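Local coordinates for protein pyridoxal kinase (Entamoeba histolytica, PDB 4S1H) that probably phosphorylates pyridoxal to pyridoxal 5'-phosphate at the expense of ATP, and here carries ADP and magnesium, at residues V5-S10 with F78-Y83; I187-S192 with K200-K205; G211-V216 with A256-I261; Y222-W227 with H236-A241. All blocks are in the same frame, centred on the assembly; numbering follows the deposited sequence.

How the interactions relate
The four contacts illustrate how a ribokinase-like kinase is built around its nucleotide: interactions 2 and 3 touch ADP, while interactions 1 and 4 belong to the sheet and helix layer beside the site. Interactions 1 and 4 meet where T7 OG1 lies 2.7 Å from Y222 OH, a probable hydrogen bond, with V80 packing on L225. Through V238 of helix 234-250, interaction 4 also reaches interaction 2, V238 CG1 lying 3.9 Å from I204 CD1. Interactions 2 and 3 stay about 7 Å apart at their nearest atoms. Interaction 4 is nested in the loop that interaction 3 closes. The centres of interactions 1 and 3 are about 20 Å apart; S10 of interaction 1 belongs to the pyridoxal 5'-phosphate site.

Interaction 1. Residues V5-S10 with F78-Y83; sequences VLTISS and FLVTGY
V80 joins L6 and I8 through both of its backbone polar groups: its N-H donates to L6 O at 2.9 Å, and its own O accepts I8 N. L6 N to F78 O and G82 N to I8 O complete this part of the ladder, between strands that diverge by just 7°. Beyond it, a side chain takes over the acceptor role, since Y83 N donates to S9 OG at 3.1 Å in a fairly straight bond (161°). That hydroxyl is anti to the backbone N (chi1 -170°) and comes within 3.4 Å of G82 CA, tight against a residue that has no side chain to intrude. S10 CB then approaches the Y83 ring obliquely, 3.8 Å from CD2.

The packing follows the two faces of the sheet. On one, L6 and L79 lie side by side, CD2 to CD1 at 3.6 Å, with I8 and T81 farther along. On the other, V5 CG2 meets F78 CB at 4.0 Å and T7 OG1 sits beside V80 CB; the T7 hydroxyl is hydrogen-bonded to N19 and Y222. Helix 216-229 covers this second face. With strands 33-41 and 107-110 flanking the pair, this is the parallel core of a ribokinase-like alpha/beta fold, whose strand ends deliver S10 to the pyridoxal 5'-phosphate site.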
# COMPACT_ATOMS: atom_id res chain seq x y z
N VAL A 5 10.27 1.92 -9.75
CA VAL A 5 10.83 1.38 -8.53
C VAL A 5 10.28 -0.01 -8.25
O VAL A 5 9.11 -0.26 -8.46
CB VAL A 5 10.49 2.28 -7.29
CG1 VAL A 5 11.10 1.73 -6.01
CG2 VAL A 5 10.95 3.71 -7.56
N LEU A 6 11.14 -0.88 -7.72
CA LEU A 6 10.70 -2.16 -7.15
C LEU A 6 11.14 -2.16 -5.72
O LEU A 6 12.32 -1.90 -5.43
CB LEU A 6 11.31 -3.33 -7.91
CG LEU A 6 11.24 -4.70 -7.27
CD1 LEU A 6 9.78 -5.16 -7.23
CD2 LEU A 6 12.11 -5.66 -8.07
N THR A 7 10.19 -2.41 -4.83
CA THR A 7 10.48 -2.40 -3.40
C THR A 7 9.92 -3.65 -2.74
O THR A 7 8.73 -4.01 -2.90
CB THR A 7 10.01 -1.10 -2.70
OG1 THR A 7 10.06 -1.27 -1.28
CG2 THR A 7 8.63 -0.72 -3.10
N ILE A 8 10.79 -4.32 -2.02
CA ILE A 8 10.53 -5.61 -1.43
C ILE A 8 10.69 -5.46 0.07
O ILE A 8 11.81 -5.26 0.57
CB ILE A 8 11.54 -6.67 -1.98
CG1 ILE A 8 11.45 -6.78 -3.51
CG2 ILE A 8 11.37 -8.00 -1.28
CD1 ILE A 8 12.55 -7.60 -4.17
N SER A 9 9.60 -5.54 0.81
CA SER A 9 9.65 -5.32 2.25
C SER A 9 8.34 -5.77 2.90
O SER A 9 7.46 -6.34 2.23
CB SER A 9 9.96 -3.86 2.58
OG SER A 9 10.24 -3.71 3.97
N SER A 10 8.21 -5.54 4.18
CA SER A 10 7.12 -6.09 4.98
C SER A 10 5.82 -5.33 4.76
O SER A 10 5.81 -4.24 4.21
CB SER A 10 7.47 -5.99 6.46
OG SER A 10 7.89 -4.66 6.77
N PHE A 78 15.30 1.77 -9.95
CA PHE A 78 15.55 1.87 -8.52
C PHE A 78 15.00 0.64 -7.84
O PHE A 78 13.89 0.18 -8.15
CB PHE A 78 14.90 3.13 -7.93
CG PHE A 78 15.44 4.39 -8.52
CD1 PHE A 78 16.58 5.00 -7.95
CD2 PHE A 78 14.88 4.94 -9.64
CE1 PHE A 78 17.12 6.15 -8.51
CE2 PHE A 78 15.40 6.08 -10.22
CZ PHE A 78 16.51 6.70 -9.64
N LEU A 79 15.79 0.13 -6.89
CA LEU A 79 15.43 -1.02 -6.12
C LEU A 79 15.57 -0.70 -4.67
O LEU A 79 16.54 -0.04 -4.30
CB LEU A 79 16.34 -2.16 -6.49
CG LEU A 79 16.11 -3.49 -5.82
CD1 LEU A 79 14.79 -4.10 -6.24
CD2 LEU A 79 17.24 -4.40 -6.23
N VAL A 80 14.61 -1.14 -3.86
CA VAL A 80 14.70 -1.03 -2.39
C VAL A 80 14.38 -2.35 -1.77
O VAL A 80 13.42 -3.03 -2.21
CB VAL A 80 13.72 0.00 -1.80
CG1 VAL A 80 13.81 0.05 -0.28
CG2 VAL A 80 13.98 1.36 -2.39
N THR A 81 15.15 -2.75 -0.78
CA THR A 81 14.81 -3.87 0.05
C THR A 81 14.73 -3.43 1.47
O THR A 81 15.49 -2.52 1.92
CB THR A 81 15.75 -5.08 -0.17
OG1 THR A 81 17.05 -4.72 0.29
CG2 THR A 81 15.81 -5.53 -1.63
N GLY A 82 13.84 -4.07 2.23
CA GLY A 82 13.64 -3.82 3.63
C GLY A 82 13.67 -5.09 4.43
O GLY A 82 14.70 -5.82 4.46
N TYR A 83 12.55 -5.36 5.10
CA TYR A 83 12.45 -6.46 6.04
C TYR A 83 12.26 -7.78 5.34
O TYR A 83 11.45 -7.86 4.42
CB TYR A 83 11.29 -6.24 7.01
CG TYR A 83 11.09 -7.37 7.98
CD1 TYR A 83 11.84 -7.44 9.16
CD2 TYR A 83 10.17 -8.38 7.73
CE1 TYR A 83 11.67 -8.49 10.05
CE2 TYR A 83 9.98 -9.41 8.62
CZ TYR A 83 10.73 -9.47 9.77
OH TYR A 83 10.55 -10.49 10.66

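Interaction 2. Residues I187-S192 with K200-K205; sequences IILLCS and KNFTIK. With ADP (adenosine-5'-diphosphate), chain C.
The F202 ring receives C191 CB over one face, the methylene carbon standing 3.6 Å from the ring centroid and 19° off the normal. C191 SG lies farther out, 4.5 Å from the same centroid and oblique to it, a sulfur-aromatic contact. K200 O sits at the ring edge, in plane, while L189 CD2 approaches CE1 at a slant. The first torsion of F202 (chi1 68°) sets CG between the backbone N and the carbonyl carbon, and the second gives the ring its turn.

Under this packing, C191 and F202 form a hydrogen-bonded antiparallel pair, with C191 N to F202 O short (2.8 Å) and almost straight (177°). L189 and I204 form the next such pair, and L189 CD2 rests 4.1 Å from I204 CG1. On the opposite face of the hairpin, I188 and K205 run side by side, so that I188 CD1 touches both K205 CG and NZ, the latter at 3.4 Å. Near the turn a water accepts from N201 ND2 and also bonds S192 OG, which has H169 as a further partner; N201 OD1 accepts from F193 N.

I187 CD1 reaches the nucleotide, 3.6 Å from C5 of the adenine. Strand 175-183 borders 186-193 in the sheet; helix 234-250 packs on L189, F202 and I204, and helix 158-170 on I188, L190 and S192.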
# COMPACT_ATOMS: atom_id res chain seq x y z
N ILE A 187 20.83 12.26 18.52
CA ILE A 187 21.03 11.19 17.58
C ILE A 187 21.98 11.77 16.55
O ILE A 187 21.68 12.82 15.94
CB ILE A 187 19.66 10.84 16.93
CG1 ILE A 187 18.74 10.19 17.98
CG2 ILE A 187 19.81 9.95 15.70
CD1 ILE A 187 17.30 10.04 17.51
N ILE A 188 23.10 11.09 16.27
CA ILE A 188 23.96 11.46 15.14
C ILE A 188 23.74 10.54 13.97
O ILE A 188 23.67 9.32 14.14
CB ILE A 188 25.46 11.40 15.49
CG1 ILE A 188 25.71 12.09 16.80
CG2 ILE A 188 26.27 12.01 14.35
CD1 ILE A 188 25.21 13.52 16.89
N LEU A 189 23.57 11.13 12.79
CA LEU A 189 23.56 10.44 11.54
C LEU A 189 24.93 10.63 10.91
O LEU A 189 25.47 11.72 10.97
CB LEU A 189 22.44 10.99 10.65
CG LEU A 189 22.37 10.57 9.20
CD1 LEU A 189 20.89 10.45 8.76
CD2 LEU A 189 23.12 11.54 8.30
N LEU A 190 25.49 9.56 10.36
CA LEU A 190 26.77 9.59 9.66
C LEU A 190 26.57 9.15 8.21
O LEU A 190 25.88 8.14 7.95
CB LEU A 190 27.77 8.68 10.36
CG LEU A 190 29.05 8.33 9.58
CD1 LEU A 190 29.99 9.52 9.48
CD2 LEU A 190 29.71 7.15 10.27
N CYS A 191 27.08 9.92 7.25
CA CYS A 191 27.11 9.51 5.85
C CYS A 191 28.56 9.31 5.47
O CYS A 191 29.35 10.26 5.53
CB CYS A 191 26.51 10.55 4.95
SG CYS A 191 26.13 9.89 3.32
N SER A 192 28.90 8.07 5.12
CA SER A 192 30.28 7.66 4.90
C SER A 192 30.39 7.15 3.46
O SER A 192 29.60 6.32 3.04
CB SER A 192 30.64 6.54 5.85
OG SER A 192 31.95 6.01 5.64
N LYS A 200 32.34 13.92 0.23
CA LYS A 200 32.70 14.39 1.57
C LYS A 200 31.82 13.73 2.63
O LYS A 200 30.61 13.90 2.64
CB LYS A 200 32.54 15.90 1.65
CG LYS A 200 33.62 16.68 0.93
CD LYS A 200 33.44 18.17 1.15
CE LYS A 200 33.97 18.72 2.47
NZ LYS A 200 35.44 19.00 2.51
N ASN A 201 32.47 13.01 3.57
CA ASN A 201 31.74 12.43 4.67
C ASN A 201 31.15 13.52 5.54
O ASN A 201 31.78 14.58 5.75
CB ASN A 201 32.68 11.59 5.58
CG ASN A 201 33.13 10.29 4.93
OD1 ASN A 201 32.70 9.94 3.82
ND2 ASN A 201 33.98 9.56 5.62
N PHE A 202 30.00 13.24 6.14
CA PHE A 202 29.34 14.21 6.98
C PHE A 202 28.50 13.58 8.09
O PHE A 202 28.15 12.39 8.04
CB PHE A 202 28.49 15.19 6.17
CG PHE A 202 27.27 14.59 5.52
CD1 PHE A 202 26.02 14.53 6.17
CD2 PHE A 202 27.35 14.17 4.22
CE1 PHE A 202 24.89 14.02 5.52
CE2 PHE A 202 26.24 13.66 3.55
CZ PHE A 202 25.01 13.59 4.20
N THR A 203 28.24 14.40 9.10
CA THR A 203 27.28 14.07 10.15
C THR A 203 26.19 15.12 10.26
O THR A 203 26.31 16.23 9.75
CB THR A 203 27.95 13.87 11.53
OG1 THR A 203 28.68 15.05 11.92
CG2 THR A 203 28.87 12.66 11.54
N ILE A 204 25.06 14.70 10.84
CA ILE A 204 23.98 15.59 11.20
C ILE A 204 23.59 15.24 12.62
O ILE A 204 23.42 14.05 12.94
CB ILE A 204 22.73 15.38 10.30
CG1 ILE A 204 23.10 15.60 8.82
CG2 ILE A 204 21.57 16.28 10.73
CD1 ILE A 204 21.96 15.44 7.83
N LYS A 205 23.45 16.27 13.46
CA LYS A 205 23.03 16.13 14.86
C LYS A 205 21.53 16.43 14.97
O LYS A 205 21.07 17.50 14.56
CB LYS A 205 23.85 17.06 15.76
CG LYS A 205 23.59 16.85 17.24
CD LYS A 205 24.34 17.85 18.10
CE LYS A 205 25.82 17.85 17.92
NZ LYS A 205 26.45 16.52 18.03
PB ADP C . 15.22 2.62 12.61
O1B ADP C . 15.78 2.36 13.99
O2B ADP C . 13.71 2.50 12.54
O3B ADP C . 16.00 1.90 11.56
PA ADP C . 16.28 5.25 13.22
O1A ADP C . 17.72 5.29 12.80
O2A ADP C . 15.95 5.00 14.66
O3A ADP C . 15.48 4.18 12.31
O5' ADP C . 15.56 6.59 12.79
C5' ADP C . 15.57 7.11 11.47
C4' ADP C . 15.53 8.60 11.59
O4' ADP C . 14.35 8.99 12.31
C3' ADP C . 16.70 9.14 12.40
O3' ADP C . 17.82 9.44 11.55
C2' ADP C . 16.11 10.34 13.06
O2' ADP C . 16.15 11.45 12.17
C1' ADP C . 14.65 9.98 13.28
N9 ADP C . 14.32 9.48 14.64
C8 ADP C . 14.10 8.22 15.05
N7 ADP C . 13.79 8.18 16.37
C5 ADP C . 13.82 9.45 16.81
C6 ADP C . 13.58 10.13 18.10
N6 ADP C . 13.26 9.41 19.19
N1 ADP C . 13.71 11.48 18.13
C2 ADP C . 14.04 12.20 17.02
N3 ADP C . 14.26 11.64 15.82
C4 ADP C . 14.16 10.29 15.66
O HOH W 1 34.81 7.02 4.48

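Interaction 3. Residues G211-V216 with A256-I261; sequences GDFTGV and AEINII. With ADP (adenosine-5'-diphosphate), chain C.
V216 and I258 touch at the rear of the ADP pocket, where residues 215-217 begin the Gly-X-Gly-Asp motif that forms the anion hole in ribokinase-family enzymes. I258 CG2 is the branch that does most of the touching, 3.8 Å from V216 CG1 and 3.6 Å from T214 O. Its CG1 stands between the backbone N and the carbonyl carbon (chi1 57°), and from there CD1 reaches towards G215 O. G215, with positive phi, is the N-cap of helix 216-229.

The far side of the loop meets the nucleotide. V216 CG2 lies 3.7 Å from both ADP C8 and ADP O2B, F213 presents the edge of its ring to ADP N6, and G211 O comes within 3.2 Å of that amino group. Polar groups of the two segments are bridged by one water, which accepts from I258 N at 3.1 Å and lies 2.8 Å from each of T214 O and E257 OE1. E257 is further fixed by F16 N and Y47 OH.

Methyl groups and a shared water, rather than direct polar bonds, thus join the two loops, so V216 is backed by an apolar surface while it faces the ADP.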
# COMPACT_ATOMS: atom_id res chain seq x y z
N GLY A 211 10.46 9.04 23.17
CA GLY A 211 9.74 7.90 22.59
C GLY A 211 10.67 7.03 21.77
O GLY A 211 11.64 7.53 21.19
N ASP A 212 10.36 5.73 21.71
CA ASP A 212 10.94 4.85 20.67
C ASP A 212 9.82 4.59 19.64
O ASP A 212 8.77 4.02 19.96
CB ASP A 212 11.58 3.53 21.16
CG ASP A 212 12.68 3.01 20.20
OD1 ASP A 212 13.72 3.68 20.01
OD2 ASP A 212 12.52 1.91 19.62
N PHE A 213 10.08 5.03 18.41
CA PHE A 213 9.07 5.05 17.36
C PHE A 213 9.32 3.87 16.44
O PHE A 213 10.46 3.37 16.31
CB PHE A 213 9.16 6.37 16.57
CG PHE A 213 8.80 7.58 17.39
CD1 PHE A 213 7.44 7.92 17.60
CD2 PHE A 213 9.78 8.37 17.98
CE1 PHE A 213 7.10 9.03 18.35
CE2 PHE A 213 9.44 9.48 18.74
CZ PHE A 213 8.10 9.81 18.93
N THR A 214 8.24 3.41 15.81
CA THR A 214 8.29 2.30 14.90
C THR A 214 7.99 2.83 13.48
O THR A 214 7.21 3.76 13.30
CB THR A 214 7.30 1.20 15.37
OG1 THR A 214 7.68 0.76 16.68
CG2 THR A 214 7.31 0.02 14.42
N GLY A 215 8.68 2.28 12.50
CA GLY A 215 8.57 2.73 11.11
C GLY A 215 9.33 3.99 10.72
O GLY A 215 9.20 4.50 9.60
N VAL A 216 10.13 4.52 11.63
CA VAL A 216 10.83 5.78 11.34
C VAL A 216 11.97 5.61 10.35
O VAL A 216 12.15 6.41 9.43
CB VAL A 216 11.32 6.51 12.62
CG1 VAL A 216 10.16 7.24 13.26
CG2 VAL A 216 11.97 5.56 13.63
N ALA A 256 3.11 4.25 19.35
CA ALA A 256 2.61 3.06 18.67
C ALA A 256 2.75 3.20 17.15
O ALA A 256 3.29 2.29 16.50
CB ALA A 256 1.15 2.79 19.04
N GLU A 257 2.28 4.33 16.61
CA GLU A 257 2.26 4.59 15.15
C GLU A 257 2.60 6.03 14.80
O GLU A 257 2.10 6.95 15.46
CB GLU A 257 0.89 4.28 14.57
CG GLU A 257 0.39 2.86 14.79
CD GLU A 257 1.13 1.78 14.02
OE1 GLU A 257 1.99 2.05 13.11
OE2 GLU A 257 0.76 0.62 14.29
N ILE A 258 3.48 6.22 13.81
CA ILE A 258 3.83 7.56 13.33
C ILE A 258 2.68 8.15 12.54
O ILE A 258 1.89 7.42 11.92
CB ILE A 258 5.12 7.59 12.48
CG1 ILE A 258 5.03 6.66 11.27
CG2 ILE A 258 6.33 7.27 13.37
CD1 ILE A 258 6.17 6.78 10.31
N ASN A 259 2.55 9.47 12.62
CA ASN A 259 1.41 10.19 12.05
C ASN A 259 1.59 10.52 10.54
O ASN A 259 1.39 11.66 10.12
CB ASN A 259 1.18 11.45 12.88
CG ASN A 259 -0.17 12.08 12.65
OD1 ASN A 259 -1.09 11.45 12.11
ND2 ASN A 259 -0.33 13.31 13.10
N ILE A 260 1.88 9.51 9.75
CA ILE A 260 2.25 9.73 8.38
C ILE A 260 1.04 10.11 7.50
O ILE A 260 1.20 10.91 6.61
CB ILE A 260 3.08 8.54 7.82
CG1 ILE A 260 3.74 8.94 6.50
CG2 ILE A 260 2.25 7.29 7.66
CD1 ILE A 260 4.70 7.90 5.98
N ILE A 261 -0.14 9.57 7.79
CA ILE A 261 -1.34 9.88 6.93
C ILE A 261 -1.70 11.37 6.99
O ILE A 261 -1.85 12.03 5.95
CB ILE A 261 -2.55 9.01 7.29
CG1 ILE A 261 -2.26 7.51 7.09
CG2 ILE A 261 -3.77 9.38 6.44
CD1 ILE A 261 -1.92 7.08 5.67
PB ADP C . 15.22 2.62 12.61
O1B ADP C . 15.78 2.36 13.99
O2B ADP C . 13.71 2.50 12.54
O3B ADP C . 16.00 1.90 11.56
PA ADP C . 16.28 5.25 13.22
O1A ADP C . 17.72 5.29 12.80
O2A ADP C . 15.95 5.00 14.66
O3A ADP C . 15.48 4.18 12.31
O5' ADP C . 15.56 6.59 12.79
C5' ADP C . 15.57 7.11 11.47
C4' ADP C . 15.53 8.60 11.59
O4' ADP C . 14.35 8.99 12.31
C3' ADP C . 16.70 9.14 12.40
O3' ADP C . 17.82 9.44 11.55
C2' ADP C . 16.11 10.34 13.06
O2' ADP C . 16.15 11.45 12.17
C1' ADP C . 14.65 9.98 13.28
N9 ADP C . 14.32 9.48 14.64
C8 ADP C . 14.10 8.22 15.05
N7 ADP C . 13.79 8.18 16.37
C5 ADP C . 13.82 9.45 16.81
C6 ADP C . 13.58 10.13 18.10
N6 ADP C . 13.26 9.41 19.19
N1 ADP C . 13.71 11.48 18.13
C2 ADP C . 14.04 12.20 17.02
N3 ADP C . 14.26 11.64 15.82
C4 ADP C . 14.16 10.29 15.66
O HOH W 2 4.43 3.40 12.82

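Interaction 4. Residues Y222-W227 with H236-A241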
# COMPACT_ATOMS: atom_id res chain seq x y z
N TYR A 222 12.24 5.84 2.42
CA TYR A 222 11.42 6.17 1.23
C TYR A 222 11.38 7.66 0.90
O TYR A 222 11.33 8.03 -0.26
CB TYR A 222 10.01 5.58 1.34
CG TYR A 222 10.08 4.08 1.26
CD1 TYR A 222 10.34 3.43 0.04
CD2 TYR A 222 9.93 3.31 2.39
CE1 TYR A 222 10.44 2.04 -0.02
CE2 TYR A 222 10.03 1.92 2.33
CZ TYR A 222 10.29 1.31 1.13
OH TYR A 222 10.39 -0.06 1.05
N ILE A 223 11.50 8.53 1.90
CA ILE A 223 11.58 9.97 1.60
C ILE A 223 12.94 10.26 0.93
O ILE A 223 12.99 10.95 -0.10
CB ILE A 223 11.38 10.87 2.83
CG1 ILE A 223 9.97 10.64 3.44
CG2 ILE A 223 11.50 12.34 2.42
CD1 ILE A 223 9.74 11.29 4.79
N LEU A 224 14.01 9.75 1.52
CA LEU A 224 15.36 9.89 0.92
C LEU A 224 15.41 9.40 -0.53
O LEU A 224 15.81 10.13 -1.44
CB LEU A 224 16.36 9.09 1.76
CG LEU A 224 17.76 8.93 1.17
CD1 LEU A 224 18.40 10.29 0.99
CD2 LEU A 224 18.56 8.02 2.08
N LEU A 225 14.90 8.18 -0.77
CA LEU A 225 14.86 7.62 -2.13
C LEU A 225 14.04 8.46 -3.08
O LEU A 225 14.45 8.67 -4.22
CB LEU A 225 14.26 6.22 -2.11
CG LEU A 225 14.21 5.53 -3.48
CD1 LEU A 225 15.60 5.08 -3.90
CD2 LEU A 225 13.21 4.39 -3.44
N SER A 226 12.86 8.93 -2.64
CA SER A 226 12.02 9.77 -3.50
C SER A 226 12.81 11.00 -3.98
O SER A 226 12.78 11.33 -5.14
CB SER A 226 10.74 10.20 -2.80
OG SER A 226 9.98 9.05 -2.48
N TRP A 227 13.55 11.67 -3.08
CA TRP A 227 14.31 12.85 -3.49
C TRP A 227 15.51 12.50 -4.39
O TRP A 227 15.77 13.20 -5.34
CB TRP A 227 14.79 13.65 -2.28
CG TRP A 227 13.73 14.42 -1.61
CD1 TRP A 227 13.42 14.39 -0.30
CD2 TRP A 227 12.82 15.38 -2.21
NE1 TRP A 227 12.38 15.25 -0.03
CE2 TRP A 227 11.99 15.86 -1.19
CE3 TRP A 227 12.64 15.87 -3.52
CZ2 TRP A 227 10.96 16.79 -1.42
CZ3 TRP A 227 11.60 16.79 -3.75
CH2 TRP A 227 10.79 17.24 -2.71
N HIS A 236 21.39 16.93 0.17
CA HIS A 236 20.13 17.67 0.27
C HIS A 236 18.96 16.70 0.45
O HIS A 236 18.04 17.02 1.22
CB HIS A 236 19.98 18.59 -0.95
CG HIS A 236 21.07 19.62 -1.06
ND1 HIS A 236 21.05 20.79 -0.33
CD2 HIS A 236 22.24 19.63 -1.74
CE1 HIS A 236 22.15 21.49 -0.59
NE2 HIS A 236 22.89 20.79 -1.43
N ALA A 237 18.99 15.53 -0.21
CA ALA A 237 17.96 14.50 -0.05
C ALA A 237 17.91 14.02 1.41
O ALA A 237 16.86 13.92 2.01
CB ALA A 237 18.17 13.32 -1.00
N VAL A 238 19.09 13.79 1.98
CA VAL A 238 19.15 13.36 3.38
C VAL A 238 18.59 14.43 4.33
O VAL A 238 17.77 14.15 5.23
CB VAL A 238 20.58 13.02 3.82
CG1 VAL A 238 20.67 12.78 5.32
CG2 VAL A 238 21.09 11.79 3.07
N ASN A 239 19.00 15.68 4.11
CA ASN A 239 18.57 16.80 4.97
C ASN A 239 17.06 16.99 4.88
O ASN A 239 16.38 17.14 5.88
CB ASN A 239 19.32 18.07 4.58
CG ASN A 239 19.35 19.11 5.69
OD1 ASN A 239 18.44 19.20 6.53
ND2 ASN A 239 20.37 19.93 5.67
N ARG A 240 16.51 16.94 3.66
CA ARG A 240 15.05 17.05 3.50
C ARG A 240 14.33 15.92 4.19
O ARG A 240 13.32 16.13 4.86
CB ARG A 240 14.66 17.04 2.03
CG ARG A 240 15.06 18.29 1.29
CD ARG A 240 14.56 18.26 -0.16
NE ARG A 240 15.06 19.39 -0.91
CZ ARG A 240 14.70 19.70 -2.17
NH1 ARG A 240 13.84 18.95 -2.83
NH2 ARG A 240 15.21 20.78 -2.75
N ALA A 241 14.86 14.71 4.05
CA ALA A 241 14.24 13.53 4.63
C ALA A 241 14.25 13.60 6.16
O ALA A 241 13.21 13.39 6.78
CB ALA A 241 14.89 12.26 4.12
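R240 crosses the face of the W227 indole at one end of a helix-helix contact, in which helices 216-229 and 234-250, consecutive in the chain, pack closely beside the central sheet. The two segments run in roughly opposed directions, at 140°, and their axes come as near as 8.4 Å. R240 is extended from CG to NE and passes over the indole, its CD lying 3.7 Å from the centroid of the five-membered ring. Farther out the guanidinium stands over the six-membered ring as a cation-pi partner, CZ 4.5 Å from the centroid. Its plane is turned 89° to the indole, so an edge points down and NH1 comes within 3.2 Å of W227 CZ3. E272 holds NE in a salt bridge, steadying the group over the ring, and F29 meets W227 edge-to-face.

The close spacing rests on A237 and A241, one helical turn apart, whose small side chains let the backbones approach in this alpha-alpha hairpin. A237 CB touches both W227 CB and L224 CD1, each at 3.6 Å. A241 CB is pressed against the other backbone, 3.7 Å from L224 N, while I223 CG2 closes over it and A241 CA. L224 CG is anti to the backbone N (chi1 171°), and its CD1 goes on to meet V238 CG2 at 3.7 Å. The L224 side chain also lies about 4 Å from that of T141, a magnesium ligand. Within the first helix, S226 OG donates to Y222 O, reaching it from the face opposite S226 N.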